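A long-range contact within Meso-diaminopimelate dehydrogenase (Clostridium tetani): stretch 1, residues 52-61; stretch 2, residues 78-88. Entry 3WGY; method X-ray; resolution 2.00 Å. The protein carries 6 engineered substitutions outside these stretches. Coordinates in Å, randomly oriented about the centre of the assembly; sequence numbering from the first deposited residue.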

# COMPACT_ATOMS: atom_id res chain seq x y z
N HIS B 52 5.02 34.63 15.35
CA HIS B 52 4.02 34.43 16.39
C HIS B 52 2.67 34.15 15.77
O HIS B 52 2.27 34.79 14.78
CB HIS B 52 3.95 35.65 17.33
CG HIS B 52 3.14 35.39 18.56
ND1 HIS B 52 1.78 35.64 18.62
CD2 HIS B 52 3.47 34.82 19.74
CE1 HIS B 52 1.31 35.23 19.78
NE2 HIS B 52 2.32 34.72 20.48
N ILE B 53 1.97 33.19 16.36
CA ILE B 53 0.66 32.74 15.92
C ILE B 53 -0.36 33.86 15.70
O ILE B 53 -1.29 33.70 14.91
CB ILE B 53 0.08 31.71 16.94
CG1 ILE B 53 -1.22 31.10 16.42
CG2 ILE B 53 -0.19 32.39 18.27
CD1 ILE B 53 -1.03 30.27 15.19
N SER B 54 -0.20 34.98 16.40
CA SER B 54 -1.15 36.08 16.25
C SER B 54 -1.09 36.73 14.87
O SER B 54 -2.01 37.43 14.46
CB SER B 54 -0.88 37.15 17.31
OG SER B 54 0.45 37.62 17.21
N ARG B 55 0.01 36.51 14.16
CA ARG B 55 0.19 37.08 12.83
C ARG B 55 -0.03 36.07 11.71
O ARG B 55 0.41 36.27 10.58
CB ARG B 55 1.59 37.69 12.70
CG ARG B 55 1.80 38.90 13.61
CD ARG B 55 3.26 39.23 13.78
NE ARG B 55 3.90 39.73 12.56
CZ ARG B 55 3.73 40.95 12.06
NH1 ARG B 55 2.93 41.82 12.66
NH2 ARG B 55 4.39 41.30 10.97
N LEU B 56 -0.73 34.98 12.03
CA LEU B 56 -1.01 33.95 11.04
C LEU B 56 -1.79 34.54 9.87
O LEU B 56 -1.44 34.32 8.71
CB LEU B 56 -1.83 32.83 11.67
CG LEU B 56 -2.21 31.71 10.71
CD1 LEU B 56 -0.96 31.10 10.12
CD2 LEU B 56 -3.02 30.67 11.44
N GLU B 57 -2.84 35.28 10.20
CA GLU B 57 -3.70 35.92 9.21
C GLU B 57 -2.94 36.72 8.14
O GLU B 57 -3.40 36.83 7.01
CB GLU B 57 -4.68 36.85 9.92
CG GLU B 57 -4.00 37.74 10.96
CD GLU B 57 -4.96 38.73 11.61
OE1 GLU B 57 -4.53 39.46 12.53
OE2 GLU B 57 -6.14 38.79 11.19
N LEU B 58 -1.79 37.27 8.51
CA LEU B 58 -1.00 38.07 7.59
C LEU B 58 -0.34 37.27 6.48
O LEU B 58 0.20 37.84 5.52
CB LEU B 58 0.08 38.84 8.36
CG LEU B 58 -0.47 39.74 9.47
CD1 LEU B 58 0.68 40.38 10.26
CD2 LEU B 58 -1.36 40.80 8.85
N TYR B 59 -0.38 35.95 6.59
CA TYR B 59 0.26 35.11 5.60
C TYR B 59 -0.69 34.38 4.64
O TYR B 59 -0.30 33.41 3.99
CB TYR B 59 1.17 34.10 6.32
CG TYR B 59 2.37 34.75 6.97
CD1 TYR B 59 2.23 35.56 8.11
CD2 TYR B 59 3.64 34.63 6.41
CE1 TYR B 59 3.33 36.22 8.67
CE2 TYR B 59 4.75 35.29 6.95
CZ TYR B 59 4.58 36.09 8.08
OH TYR B 59 5.66 36.75 8.61
N LYS B 60 -1.93 34.87 4.54
CA LYS B 60 -2.92 34.25 3.66
C LYS B 60 -2.50 34.14 2.19
O LYS B 60 -2.85 33.17 1.51
CB LYS B 60 -4.26 34.99 3.73
CG LYS B 60 -5.30 34.43 2.75
CD LYS B 60 -6.74 34.63 3.21
CE LYS B 60 -7.38 35.88 2.61
NZ LYS B 60 -6.86 37.16 3.17
N ASP B 61 -1.77 35.13 1.69
CA ASP B 61 -1.33 35.12 0.30
C ASP B 61 0.07 34.56 0.07
O ASP B 61 0.54 34.50 -1.06
CB ASP B 61 -1.37 36.54 -0.27
CG ASP B 61 -2.78 37.00 -0.57
OD1 ASP B 61 -3.73 36.31 -0.15
OD2 ASP B 61 -2.93 38.05 -1.24
N GLU B 78 -8.48 21.61 18.22
CA GLU B 78 -9.43 22.71 18.12
C GLU B 78 -9.17 23.83 17.12
O GLU B 78 -10.07 24.63 16.86
CB GLU B 78 -9.63 23.35 19.51
CG GLU B 78 -10.72 22.71 20.36
CD GLU B 78 -12.11 22.98 19.80
OE1 GLU B 78 -13.10 22.52 20.42
OE2 GLU B 78 -12.22 23.64 18.75
N GLN B 79 -7.97 23.93 16.55
CA GLN B 79 -7.73 25.03 15.62
C GLN B 79 -7.48 24.68 14.16
O GLN B 79 -6.80 25.41 13.44
CB GLN B 79 -6.62 25.94 16.14
CG GLN B 79 -6.63 27.30 15.46
CD GLN B 79 -5.97 28.39 16.29
OE1 GLN B 79 -4.78 28.32 16.57
NE2 GLN B 79 -6.74 29.40 16.66
N GLY B 80 -8.01 23.54 13.73
CA GLY B 80 -7.89 23.18 12.34
C GLY B 80 -8.92 24.09 11.71
O GLY B 80 -8.68 24.70 10.66
N PRO B 81 -10.10 24.21 12.34
CA PRO B 81 -11.20 25.05 11.87
C PRO B 81 -10.82 26.52 11.69
O PRO B 81 -11.24 27.16 10.72
CB PRO B 81 -12.24 24.86 12.96
CG PRO B 81 -12.07 23.43 13.30
CD PRO B 81 -10.57 23.34 13.43
N MET B 82 -10.03 27.05 12.61
CA MET B 82 -9.62 28.44 12.53
C MET B 82 -8.65 28.70 11.39
O MET B 82 -8.69 29.77 10.77
CB MET B 82 -8.99 28.88 13.85
CG MET B 82 -9.86 28.63 15.08
SD MET B 82 -11.61 29.10 14.88
CE MET B 82 -11.47 30.88 14.54
N ILE B 83 -7.79 27.73 11.09
CA ILE B 83 -6.82 27.88 10.01
C ILE B 83 -7.47 27.58 8.65
O ILE B 83 -7.11 28.18 7.64
CB ILE B 83 -5.62 26.91 10.15
CG1 ILE B 83 -5.17 26.83 11.61
CG2 ILE B 83 -4.47 27.38 9.25
CD1 ILE B 83 -4.71 28.13 12.20
N ALA B 84 -8.41 26.64 8.65
CA ALA B 84 -9.09 26.24 7.42
C ALA B 84 -9.80 27.38 6.72
O ALA B 84 -9.91 27.39 5.49
CB ALA B 84 -10.07 25.11 7.71
N SER B 85 -10.30 28.35 7.49
CA SER B 85 -11.00 29.49 6.91
C SER B 85 -10.04 30.44 6.23
O SER B 85 -10.47 31.40 5.59
CB SER B 85 -11.76 30.26 7.99
OG SER B 85 -12.83 29.49 8.51
N GLN B 86 -8.75 30.18 6.36
CA GLN B 86 -7.76 31.07 5.77
C GLN B 86 -6.74 30.38 4.88
O GLN B 86 -6.13 31.03 4.03
CB GLN B 86 -7.03 31.81 6.89
CG GLN B 86 -7.97 32.56 7.83
CD GLN B 86 -7.27 33.07 9.07
OE1 GLN B 86 -6.76 32.29 9.88
NE2 GLN B 86 -7.23 34.39 9.22
N PHE B 87 -6.54 29.08 5.07
CA PHE B 87 -5.57 28.36 4.25
C PHE B 87 -6.06 26.96 3.93
O PHE B 87 -7.03 26.48 4.52
CB PHE B 87 -4.23 28.21 4.98
CG PHE B 87 -3.67 29.50 5.51
CD1 PHE B 87 -4.17 30.07 6.67
CD2 PHE B 87 -2.62 30.15 4.85
CE1 PHE B 87 -3.64 31.26 7.18
CE2 PHE B 87 -2.09 31.34 5.35
CZ PHE B 87 -2.60 31.89 6.51
N ASN B 88 -5.39 26.31 2.98
CA ASN B 88 -5.72 24.93 2.65
C ASN B 88 -4.94 24.24 3.77
O ASN B 88 -3.81 24.62 4.05
CB ASN B 88 -5.14 24.54 1.30
CG ASN B 88 -5.75 25.31 0.16
OD1 ASN B 88 -6.97 25.37 0.02
ND2 ASN B 88 -4.91 25.90 -0.68

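Two chain segments far apart in sequence can meet with no hydrogen bond between them, and the contact between residues 52-61 and 78-88 of this dehydrogenase is a compact example. Together the two stretches bury only 373 Å². What the surfaces show is a fit of a few side chains into spaces beside a tightly wound backbone.

The main bump is the ring of F87, whose 82 Å² of covered surface is the largest share of any residue here. Its CA-to-CB bond points sideways, but with chi1 at -52° (m) the ring comes nearer to the first stretch. There it enters a hollow lined by L56, Y59 and K60. Much of the lining is backbone: L56 O lies 3.5 Å from F87 CZ, and Y59 O lies 3.1 Å from F87 CE2, both at the ring edge and near its plane. Such an approach suits an aromatic ring, whose hydrogens carry a slight positive charge that a carbonyl oxygen can face. L56 O also accepts a backbone hydrogen bond from Y59 N (2.9 Å), so the turn that shapes the hollow is itself braced. K60 CA closes in obliquely, 3.5 Å from F87 CE2, and L56 CG packs 3.8 Å from F87 CE1.

L56 is the answering bump. Its CA-to-CB bond points toward the second stretch, and its side chain adopts a t, p rotamer. L56 CD2 meets I83 CD1 at 3.1 Å, which is very tight for two methyl groups and suggests that the modelled positions are slightly compressed. Since L56 touches both I83 and F87, it occupies the notch between them. Backbone bonds from F87 N (2.8 Å) and Q86 N (2.9 Å) to I83 O tie the helical residue I83 to the turn that presents F87.

Beside this apolar centre Q86, with 66 Å² covered, lies along E57 and K60; its backbone oxygen, Q86 O, is 3.7 Å from K60 CG. The ends of the E57 and K60 side chains lead away, so it is their inner parts that serve as walls. Farther along, I53 CD1 only grazes Q79 OE1 at 4.4 Å, and Q79 is poorly ordered, so the contact carries little weight. The general lesson is that a bulky ring and a branched aliphatic chain can make a closely fitted contact without a hydrogen bond between the stretches.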